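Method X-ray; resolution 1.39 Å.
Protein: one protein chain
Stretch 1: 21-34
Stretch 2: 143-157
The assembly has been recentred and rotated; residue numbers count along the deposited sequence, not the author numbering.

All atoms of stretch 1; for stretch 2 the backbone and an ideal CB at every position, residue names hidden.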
ATOM      1  N   LYS A  21     -12.532  -5.947  -0.751  1.00 17.85           N
ATOM      2  CA  LYS A  21     -13.081  -7.252  -0.425  1.00 17.46           C
ATOM      3  C   LYS A  21     -12.416  -7.827   0.819  1.00 16.80           C
ATOM      4  O   LYS A  21     -11.244  -7.549   1.088  1.00 16.90           O
ATOM      5  CB  LYS A  21     -12.924  -8.211  -1.609  1.00 17.13           C
ATOM      6  CG  LYS A  21     -13.880  -7.940  -2.765  1.00 18.26           C
ATOM      7  CD  LYS A  21     -15.324  -8.279  -2.420  1.00 20.33           C
ATOM      8  CE  LYS A  21     -16.074  -8.714  -3.661  1.00 22.66           C
ATOM      9  NZ  LYS A  21     -17.511  -8.970  -3.393  1.00 24.19           N
ATOM     10  N   GLN A  22     -13.170  -8.628   1.568  1.00 16.42           N
ATOM     11  CA  GLN A  22     -12.675  -9.233   2.808  1.00 15.86           C
ATOM     12  C   GLN A  22     -11.500 -10.196   2.604  1.00 14.12           C
ATOM     13  O   GLN A  22     -10.669 -10.358   3.498  1.00 13.35           O
ATOM     14  CB  GLN A  22     -13.817  -9.943   3.542  1.00 17.16           C
ATOM     15  CG  GLN A  22     -14.821  -9.004   4.226  1.00 21.13           C
ATOM     16  CD  GLN A  22     -14.362  -8.554   5.602  1.00 26.00           C
ATOM     17  OE1 GLN A  22     -14.046  -9.376   6.465  1.00 27.94           O
ATOM     18  NE2 GLN A  22     -14.327  -7.242   5.815  1.00 28.67           N
ATOM     19  N   LYS A  23     -11.444 -10.842   1.438  1.00 11.83           N
ATOM     20  CA  LYS A  23     -10.377 -11.793   1.122  1.00 11.36           C
ATOM     21  C   LYS A  23      -9.737 -11.391  -0.193  1.00 10.35           C
ATOM     22  O   LYS A  23     -10.408 -10.881  -1.084  1.00 10.46           O
ATOM     23  CB  LYS A  23     -10.925 -13.218   0.988  1.00 11.85           C
ATOM     24  CG  LYS A  23     -11.888 -13.677   2.088  1.00 12.01           C
ATOM     25  CD  LYS A  23     -11.207 -13.775   3.446  1.00 12.85           C
ATOM     26  CE  LYS A  23     -12.167 -14.340   4.474  1.00 14.29           C
ATOM     27  NZ  LYS A  23     -11.569 -14.441   5.841  1.00 17.09           N
ATOM     28  N   GLU A  24      -8.436 -11.607  -0.326  1.00  9.51           N
ATOM     29  CA  GLU A  24      -7.796 -11.349  -1.610  1.00  9.48           C
ATOM     30  C   GLU A  24      -6.669 -12.338  -1.824  1.00  9.27           C
ATOM     31  O   GLU A  24      -5.991 -12.720  -0.859  1.00 10.86           O
ATOM     32  CB  GLU A  24      -7.270  -9.910  -1.672  1.00  9.62           C
ATOM     33  CG  GLU A  24      -6.822  -9.446  -3.051  1.00 11.09           C
ATOM     34  CD  GLU A  24      -6.339  -8.011  -3.055  1.00 12.28           C
ATOM     35  OE1 GLU A  24      -6.268  -7.380  -1.977  1.00 15.44           O
ATOM     36  OE2 GLU A  24      -6.004  -7.511  -4.145  1.00 10.36           O
ATOM     37  N   ARG A  25      -6.483 -12.762  -3.074  1.00  9.01           N
ATOM     38  CA  ARG A  25      -5.392 -13.662  -3.436  1.00  9.33           C
ATOM     39  C   ARG A  25      -4.612 -13.082  -4.601  1.00  8.95           C
ATOM     40  O   ARG A  25      -5.184 -12.574  -5.573  1.00  9.40           O
ATOM     41  CB  ARG A  25      -5.928 -15.040  -3.815  1.00  9.14           C
ATOM     42  CG  ARG A  25      -4.828 -16.060  -4.140  1.00  9.84           C
ATOM     43  CD  ARG A  25      -5.391 -17.460  -4.281  1.00  9.88           C
ATOM     44  NE  ARG A  25      -5.900 -17.948  -3.007  1.00 10.87           N
ATOM     45  CZ  ARG A  25      -6.680 -19.014  -2.869  1.00 11.50           C
ATOM     46  NH1 ARG A  25      -7.049 -19.714  -3.935  1.00 12.20           N
ATOM     47  NH2 ARG A  25      -7.093 -19.375  -1.660  1.00 13.12           N
ATOM     48  N   PHE A  26      -3.293 -13.151  -4.483  1.00  8.65           N
ATOM     49  CA  PHE A  26      -2.393 -12.714  -5.533  1.00  8.69           C
ATOM     50  C   PHE A  26      -1.776 -13.976  -6.124  1.00  8.41           C
ATOM     51  O   PHE A  26      -1.050 -14.703  -5.436  1.00  9.27           O
ATOM     52  CB  PHE A  26      -1.315 -11.806  -4.950  1.00  8.79           C
ATOM     53  CG  PHE A  26      -1.853 -10.535  -4.329  1.00  8.97           C
ATOM     54  CD1 PHE A  26      -1.868  -9.356  -5.061  1.00  9.63           C
ATOM     55  CD2 PHE A  26      -2.365 -10.530  -3.027  1.00  9.24           C
ATOM     56  CE1 PHE A  26      -2.373  -8.179  -4.505  1.00 10.08           C
ATOM     57  CE2 PHE A  26      -2.875  -9.355  -2.464  1.00  8.20           C
ATOM     58  CZ  PHE A  26      -2.879  -8.186  -3.204  1.00  9.33           C
ATOM     59  N   VAL A  27      -2.130 -14.272  -7.372  1.00  8.56           N
ATOM     60  CA  VAL A  27      -1.644 -15.473  -8.054  1.00  8.75           C
ATOM     61  C   VAL A  27      -0.536 -15.041  -9.005  1.00  8.64           C
ATOM     62  O   VAL A  27      -0.795 -14.427 -10.053  1.00  9.43           O
ATOM     63  CB  VAL A  27      -2.766 -16.205  -8.833  1.00  8.56           C
ATOM     64  CG1 VAL A  27      -2.215 -17.459  -9.487  1.00 10.65           C
ATOM     65  CG2 VAL A  27      -3.943 -16.564  -7.915  1.00 10.88           C
ATOM     66  N   PHE A  28       0.698 -15.326  -8.614  1.00  9.11           N
ATOM     67  CA  PHE A  28       1.873 -14.962  -9.395  1.00  8.96           C
ATOM     68  C   PHE A  28       2.176 -16.071 -10.382  1.00  9.44           C
ATOM     69  O   PHE A  28       2.147 -17.244 -10.021  1.00 10.36           O
ATOM     70  CB  PHE A  28       3.073 -14.687  -8.478  1.00  9.24           C
ATOM     71  CG  PHE A  28       2.829 -13.570  -7.496  1.00  9.08           C
ATOM     72  CD1 PHE A  28       3.032 -12.243  -7.866  1.00  8.59           C
ATOM     73  CD2 PHE A  28       2.333 -13.841  -6.223  1.00 10.13           C
ATOM     74  CE1 PHE A  28       2.782 -11.209  -6.968  1.00  9.85           C
ATOM     75  CE2 PHE A  28       2.077 -12.815  -5.329  1.00 10.32           C
ATOM     76  CZ  PHE A  28       2.296 -11.502  -5.694  1.00  9.12           C
ATOM     77  N   PHE A  29       2.460 -15.705 -11.624  1.00  9.22           N
ATOM     78  CA  PHE A  29       2.622 -16.704 -12.665  1.00  9.37           C
ATOM     79  C   PHE A  29       3.763 -16.397 -13.619  1.00 10.13           C
ATOM     80  O   PHE A  29       4.254 -15.256 -13.702  1.00  9.89           O
ATOM     81  CB  PHE A  29       1.302 -16.901 -13.439  1.00  9.02           C
ATOM     82  CG  PHE A  29       0.882 -15.705 -14.247  1.00  9.12           C
ATOM     83  CD1 PHE A  29       1.282 -15.575 -15.579  1.00  9.16           C
ATOM     84  CD2 PHE A  29       0.110 -14.691 -13.681  1.00  8.47           C
ATOM     85  CE1 PHE A  29       0.922 -14.471 -16.328  1.00  9.43           C
ATOM     86  CE2 PHE A  29      -0.265 -13.587 -14.433  1.00  9.67           C
ATOM     87  CZ  PHE A  29       0.149 -13.469 -15.757  1.00 10.34           C
ATOM     88  N   GLN A  30       4.176 -17.447 -14.322  1.00 10.79           N
ATOM     89  CA  GLN A  30       5.042 -17.372 -15.484  1.00 11.97           C
ATOM     90  C   GLN A  30       4.245 -17.797 -16.703  1.00 11.46           C
ATOM     91  O   GLN A  30       3.405 -18.699 -16.615  1.00 11.62           O
ATOM     92  CB  GLN A  30       6.185 -18.373 -15.365  1.00 14.06           C
ATOM     93  CG  GLN A  30       7.205 -18.159 -14.308  1.00 18.10           C
ATOM     94  CD  GLN A  30       8.304 -19.214 -14.399  1.00 22.44           C
ATOM     95  OE1 GLN A  30       8.757 -19.565 -15.495  1.00 25.10           O
ATOM     96  NE2 GLN A  30       8.728 -19.731 -13.252  1.00 26.18           N
ATOM     97  N   VAL A  31       4.547 -17.189 -17.845  1.00 10.82           N
ATOM     98  CA  VAL A  31       3.989 -17.612 -19.126  1.00 11.29           C
ATOM     99  C   VAL A  31       4.864 -18.717 -19.719  1.00 12.09           C
ATOM    100  O   VAL A  31       6.066 -18.534 -19.880  1.00 12.73           O
ATOM    101  CB  VAL A  31       3.921 -16.427 -20.121  1.00 11.01           C
ATOM    102  CG1 VAL A  31       3.441 -16.886 -21.497  1.00 11.74           C
ATOM    103  CG2 VAL A  31       3.022 -15.317 -19.595  1.00 11.30           C
ATOM    104  N   ASN A  32       4.251 -19.856 -20.039  1.00 12.56           N
ATOM    105  CA  ASN A  32       4.958 -20.973 -20.671  1.00 13.61           C
ATOM    106  C   ASN A  32       4.855 -20.972 -22.189  1.00 14.28           C
ATOM    107  O   ASN A  32       5.757 -21.438 -22.873  1.00 14.94           O
ATOM    108  CB  ASN A  32       4.431 -22.312 -20.150  1.00 14.48           C
ATOM    109  CG  ASN A  32       4.620 -22.479 -18.660  1.00 13.96           C
ATOM    110  OD1 ASN A  32       5.677 -22.162 -18.108  1.00 16.45           O
ATOM    111  ND2 ASN A  32       3.598 -22.997 -17.997  1.00 15.47           N
ATOM    112  N   ASP A  33       3.744 -20.452 -22.706  1.00 14.00           N
ATOM    113  CA  ASP A  33       3.420 -20.527 -24.127  1.00 14.78           C
ATOM    114  C   ASP A  33       2.664 -19.241 -24.448  1.00 13.89           C
ATOM    115  O   ASP A  33       1.511 -19.086 -24.053  1.00 13.27           O
ATOM    116  CB  ASP A  33       2.560 -21.787 -24.373  1.00 15.93           C
ATOM    117  CG  ASP A  33       2.200 -22.024 -25.842  1.00 18.71           C
ATOM    118  OD1 ASP A  33       1.965 -21.074 -26.612  1.00 18.02           O
ATOM    119  OD2 ASP A  33       2.105 -23.213 -26.221  1.00 24.04           O
ATOM    120  N   ALA A  34       3.327 -18.317 -25.142  1.00 13.58           N
ATOM    121  CA  ALA A  34       2.743 -17.006 -25.455  1.00 13.47           C
ATOM    122  C   ALA A  34       1.459 -17.099 -26.279  1.00 13.38           C
ATOM    123  O   ALA A  34       0.473 -16.437 -25.964  1.00 12.66           O
ATOM    124  CB  ALA A  34       3.763 -16.107 -26.149  1.00 13.74           C
ATOM    125  N   UNK A 143      -4.773 -23.161 -18.372  1.00 14.55           N
ATOM    126  CA  UNK A 143      -4.130 -24.469 -18.452  1.00 15.43           C
ATOM    127  C   UNK A 143      -2.622 -24.365 -18.338  1.00 15.41           C
ATOM    128  O   UNK A 143      -2.103 -23.567 -17.554  1.00 15.46           O
ATOM    129  CB  UNK A 143      -4.503 -25.164 -19.763  1.00 15.43           C
ATOM    130  N   UNK A 144      -1.928 -25.150 -19.158  1.00 16.00           N
ATOM    131  CA  UNK A 144      -0.469 -25.198 -19.124  1.00 16.15           C
ATOM    132  C   UNK A 144       0.213 -24.003 -19.801  1.00 15.10           C
ATOM    133  O   UNK A 144       1.440 -23.957 -19.859  1.00 15.54           O
ATOM    134  CB  UNK A 144       0.007 -26.491 -19.789  1.00 16.15           C
ATOM    135  N   UNK A 145      -0.565 -23.034 -20.298  1.00 14.17           N
ATOM    136  CA  UNK A 145       0.019 -21.808 -20.862  1.00 13.34           C
ATOM    137  C   UNK A 145       0.703 -20.967 -19.786  1.00 12.55           C
ATOM    138  O   UNK A 145       1.521 -20.108 -20.098  1.00 12.16           O
ATOM    139  CB  UNK A 145      -1.061 -20.978 -21.559  1.00 13.34           C
ATOM    140  N   UNK A 146       0.355 -21.227 -18.526  1.00 12.35           N
ATOM    141  CA  UNK A 146       1.003 -20.589 -17.379  1.00 12.75           C
ATOM    142  C   UNK A 146       1.437 -21.610 -16.335  1.00 12.70           C
ATOM    143  O   UNK A 146       0.940 -22.744 -16.297  1.00 13.36           O
ATOM    144  CB  UNK A 146       0.061 -19.565 -16.742  1.00 12.75           C
ATOM    145  N   UNK A 147       2.388 -21.195 -15.503  1.00 13.03           N
ATOM    146  CA  UNK A 147       2.705 -21.899 -14.266  1.00 13.44           C
ATOM    147  C   UNK A 147       2.456 -20.918 -13.132  1.00 12.79           C
ATOM    148  O   UNK A 147       2.954 -19.785 -13.144  1.00 12.27           O
ATOM    149  CB  UNK A 147       4.143 -22.422 -14.256  1.00 13.44           C
ATOM    150  N   UNK A 148       1.662 -21.346 -12.163  1.00 13.06           N
ATOM    151  CA  UNK A 148       1.407 -20.554 -10.978  1.00 13.86           C
ATOM    152  C   UNK A 148       2.560 -20.806 -10.009  1.00 14.28           C
ATOM    153  O   UNK A 148       2.697 -21.906  -9.460  1.00 15.87           O
ATOM    154  CB  UNK A 148       0.054 -20.899 -10.351  1.00 13.86           C
ATOM    155  N   UNK A 149       3.415 -19.799  -9.849  1.00 13.67           N
ATOM    156  CA  UNK A 149       4.666 -19.945  -9.095  1.00 14.16           C
ATOM    157  C   UNK A 149       4.506 -19.653  -7.603  1.00 14.23           C
ATOM    158  O   UNK A 149       5.324 -20.093  -6.784  1.00 15.36           O
ATOM    159  CB  UNK A 149       5.732 -19.016  -9.680  1.00 14.16           C
ATOM    160  N   UNK A 150       3.454 -18.910  -7.259  1.00 13.57           N
ATOM    161  CA  UNK A 150       3.142 -18.595  -5.865  1.00 13.54           C
ATOM    162  C   UNK A 150       1.772 -17.958  -5.782  1.00 12.51           C
ATOM    163  O   UNK A 150       1.388 -17.184  -6.658  1.00 11.96           O
ATOM    164  CB  UNK A 150       4.199 -17.670  -5.259  1.00 13.54           C
ATOM    165  N   UNK A 151       1.035 -18.285  -4.731  1.00 12.34           N
ATOM    166  CA  UNK A 151      -0.176 -17.556  -4.393  1.00 12.01           C
ATOM    167  C   UNK A 151      -0.020 -17.014  -2.983  1.00 12.19           C
ATOM    168  O   UNK A 151       0.346 -17.756  -2.068  1.00 13.77           O
ATOM    169  CB  UNK A 151      -1.417 -18.444  -4.512  1.00 12.01           C
ATOM    170  N   UNK A 152      -0.282 -15.721  -2.811  1.00 10.71           N
ATOM    171  CA  UNK A 152      -0.294 -15.112  -1.488  1.00 10.76           C
ATOM    172  C   UNK A 152      -1.706 -14.652  -1.212  1.00 10.24           C
ATOM    173  O   UNK A 152      -2.280 -13.902  -2.010  1.00 10.96           O
ATOM    174  CB  UNK A 152       0.699 -13.952  -1.386  1.00 10.76           C
ATOM    175  N   UNK A 153      -2.263 -15.105  -0.095  1.00 10.56           N
ATOM    176  CA  UNK A 153      -3.650 -14.813   0.235  1.00 10.89           C
ATOM    177  C   UNK A 153      -3.749 -14.016   1.519  1.00 10.99           C
ATOM    178  O   UNK A 153      -3.027 -14.278   2.492  1.00 11.87           O
ATOM    179  CB  UNK A 153      -4.456 -16.108   0.357  1.00 10.89           C
ATOM    180  N   UNK A 154      -4.637 -13.033   1.505  1.00 10.74           N
ATOM    181  CA  UNK A 154      -4.891 -12.205   2.668  1.00 10.55           C
ATOM    182  C   UNK A 154      -6.356 -12.168   3.058  1.00 10.63           C
ATOM    183  O   UNK A 154      -7.242 -12.661   2.335  1.00 10.09           O
ATOM    184  CB  UNK A 154      -4.393 -10.782   2.409  1.00 10.55           C
ATOM    185  N   UNK A 155      -6.607 -11.591   4.228  1.00 11.24           N
ATOM    186  CA  UNK A 155      -7.945 -11.475   4.773  1.00 12.46           C
ATOM    187  C   UNK A 155      -8.010 -10.291   5.720  1.00 12.32           C
ATOM    188  O   UNK A 155      -7.074 -10.055   6.506  1.00 11.94           O
ATOM    189  CB  UNK A 155      -8.357 -12.764   5.488  1.00 12.46           C
ATOM    190  N   UNK A 156      -9.106  -9.546   5.629  1.00 12.17           N
ATOM    191  CA  UNK A 156      -9.444  -8.551   6.635  1.00 12.33           C
ATOM    192  C   UNK A 156      -9.513  -9.207   8.006  1.00 12.73           C
ATOM    193  O   UNK A 156      -9.859 -10.386   8.148  1.00 12.99           O
ATOM    194  CB  UNK A 156     -10.770  -7.865   6.298  1.00 12.33           C
ATOM    195  N   UNK A 157      -9.157  -8.434   9.017  1.00 12.34           N
ATOM    196  CA  UNK A 157      -9.131  -8.933  10.378  1.00 12.79           C
ATOM    197  C   UNK A 157     -10.571  -9.002  10.917  1.00 13.53           C
ATOM    198  O   UNK A 157     -11.457  -8.321  10.404  1.00 13.52           O
ATOM    199  CB  UNK A 157      -8.253  -8.046  11.262  1.00 12.79           C
TER

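Stretch 2 runs antiparallel to strand 23-31 of stretch 1, with a beta bulge where the register shifts between Phe28 and Phe29.

Position 143 has phi 54° and nothing of stretch 1 near its ideal CB. Positive phi favours glycine; it is Gly143.

At 144 the ideal CB is 5.3 Å from Asn32 ND2, so many small or polar residues would suit. It is Ser144, whose backbone O accepts from Asn32 ND2 (3.0 Å).

At 145 CA-to-CB points sideways, with the ideal CB 4.1 Å from Asp33 O; a small or polar residue would suit. Ser145 O accepts from Asn32 N at 2.7 Å.

At 146 the CB lies on the face of Phe29 and Val31, 4.3 Å from Phe29 CD1. An aliphatic side chain fits. Ile146 places CG2 3.8 Å from Phe29 CD1.

Position 147 pairs with Gln30 by two backbone hydrogen bonds. Its CB is 3.8 Å from the donor Asn32 ND2, so Ser, Thr, Asn or Asp would suit. Thr147 OG1 accepts from Asn32 ND2 at 2.9 Å.

At 148 the CB is 4.2 Å from Val27 CG1. Aliphatic or long polar chains would serve. Gln148 brings OE1 to 3.8 Å from Val27 CG1.

Position 149 is the extra residue of the bulge, with phi/psi -89/-21. Its CB points toward stretch 1, near Phe28 O and Gln30 NE2. A compact apolar or polar residue could fit. Val149 sets CG2 4.0 Å from Phe28 CB.

At 150 the CB is 4.4 Å from Phe28 CD2; apolar or long flexible chains are possible. Gln150 leads its end away.

At 151 the CB is 4.1 Å from Arg25 CD. Several residues could fit; Ala151 offers its methyl.

At 152 the ideal CB is 4.3 Å from Phe28 CE2. A branched aliphatic suits. Leu152 CD1 lies 3.9 Å from Phe28 CE2.

At 153 the CB is 4.1 Å from the donor Arg25 NE, favouring Ser, Thr or Asp. Ser153 OG accepts from Arg25 NE at 2.8 Å.

Position 154 pairs with Glu24 by two backbone hydrogen bonds, which any residue could make. Its phi/psi of -126/170 does not require glycine; a small side chain is also plausible. It is Gly154.

At 155 the CB is 3.6 Å from Lys23 NZ. An acidic or polar residue would suit. Ser155 OG, 4.5 Å from Lys23 NZ, makes no hydrogen bond to it.

At 156 the CB points toward Gln22 OE1, 3.6 Å away; a small residue fits, and Ala156 is found.

Position 157 points away, leaving the choice open; it is Arg157, hydrogen-bonded elsewhere in the structure.

Stretch 2 143-157: GSSITQVQALSGSAR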
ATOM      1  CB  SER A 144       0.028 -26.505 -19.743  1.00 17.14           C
ATOM      2  OG  SER A 144      -0.337 -26.570 -21.103  1.00 19.78           O
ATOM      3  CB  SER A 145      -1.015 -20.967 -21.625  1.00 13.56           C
ATOM      4  OG  SER A 145      -1.894 -20.262 -20.756  1.00 13.87           O
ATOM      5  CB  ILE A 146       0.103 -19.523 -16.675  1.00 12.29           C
ATOM      6  CG1 ILE A 146      -1.109 -20.172 -15.989  1.00 12.44           C
ATOM      7  CG2 ILE A 146      -0.288 -18.399 -17.646  1.00 12.42           C
ATOM      8  CD1 ILE A 146      -1.973 -19.199 -15.197  1.00 13.25           C
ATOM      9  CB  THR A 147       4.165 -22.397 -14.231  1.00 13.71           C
ATOM     10  OG1 THR A 147       4.354 -23.379 -15.255  1.00 15.69           O
ATOM     11  CG2 THR A 147       4.502 -23.029 -12.882  1.00 15.40           C
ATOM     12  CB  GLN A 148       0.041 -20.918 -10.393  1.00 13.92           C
ATOM     13  CG  GLN A 148      -1.112 -20.557 -11.343  1.00 15.71           C
ATOM     14  CD  GLN A 148      -2.452 -21.140 -10.941  1.00 17.47           C
ATOM     15  OE1 GLN A 148      -2.807 -21.172  -9.762  1.00 19.09           O
ATOM     16  NE2 GLN A 148      -3.215 -21.589 -11.932  1.00 19.28           N
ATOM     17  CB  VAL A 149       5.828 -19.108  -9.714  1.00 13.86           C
ATOM     18  CG1 VAL A 149       6.151 -19.612 -11.123  1.00 14.23           C
ATOM     19  CG2 VAL A 149       5.501 -17.609  -9.745  1.00 14.14           C
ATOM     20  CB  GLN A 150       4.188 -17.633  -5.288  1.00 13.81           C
ATOM     21  CG  GLN A 150       3.925 -17.120  -3.870  1.00 17.00           C
ATOM     22  CD  GLN A 150       4.127 -18.180  -2.816  1.00 19.34           C
ATOM     23  OE1 GLN A 150       3.283 -19.056  -2.632  1.00 22.69           O
ATOM     24  NE2 GLN A 150       5.246 -18.105  -2.106  1.00 21.56           N
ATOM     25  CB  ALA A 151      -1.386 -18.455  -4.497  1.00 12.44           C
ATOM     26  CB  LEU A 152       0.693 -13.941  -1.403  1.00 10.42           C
ATOM     27  CG  LEU A 152       2.191 -14.247  -1.544  1.00 10.84           C
ATOM     28  CD1 LEU A 152       3.016 -12.973  -1.510  1.00 11.49           C
ATOM     29  CD2 LEU A 152       2.687 -15.230  -0.480  1.00 12.26           C
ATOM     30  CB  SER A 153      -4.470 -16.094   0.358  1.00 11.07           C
ATOM     31  OG  SER A 153      -4.422 -16.842  -0.843  1.00 12.29           O
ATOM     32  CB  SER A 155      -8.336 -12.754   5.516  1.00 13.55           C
ATOM     33  OG  SER A 155      -7.335 -13.138   6.443  1.00 17.36           O
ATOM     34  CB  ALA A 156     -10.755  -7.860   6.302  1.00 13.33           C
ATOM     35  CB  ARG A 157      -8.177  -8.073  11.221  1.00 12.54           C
ATOM     36  CG  ARG A 157      -6.715  -8.257  10.790  1.00 12.39           C
ATOM     37  CD  ARG A 157      -5.720  -7.508  11.673  1.00 12.36           C
ATOM     38  NE  ARG A 157      -5.874  -7.929  13.064  1.00 12.68           N
ATOM     39  CZ  ARG A 157      -5.968  -7.114  14.106  1.00 14.21           C
ATOM     40  NH1 ARG A 157      -5.867  -5.800  13.946  1.00 15.03           N
ATOM     41  NH2 ARG A 157      -6.148  -7.625  15.317  1.00 15.96           N
TER
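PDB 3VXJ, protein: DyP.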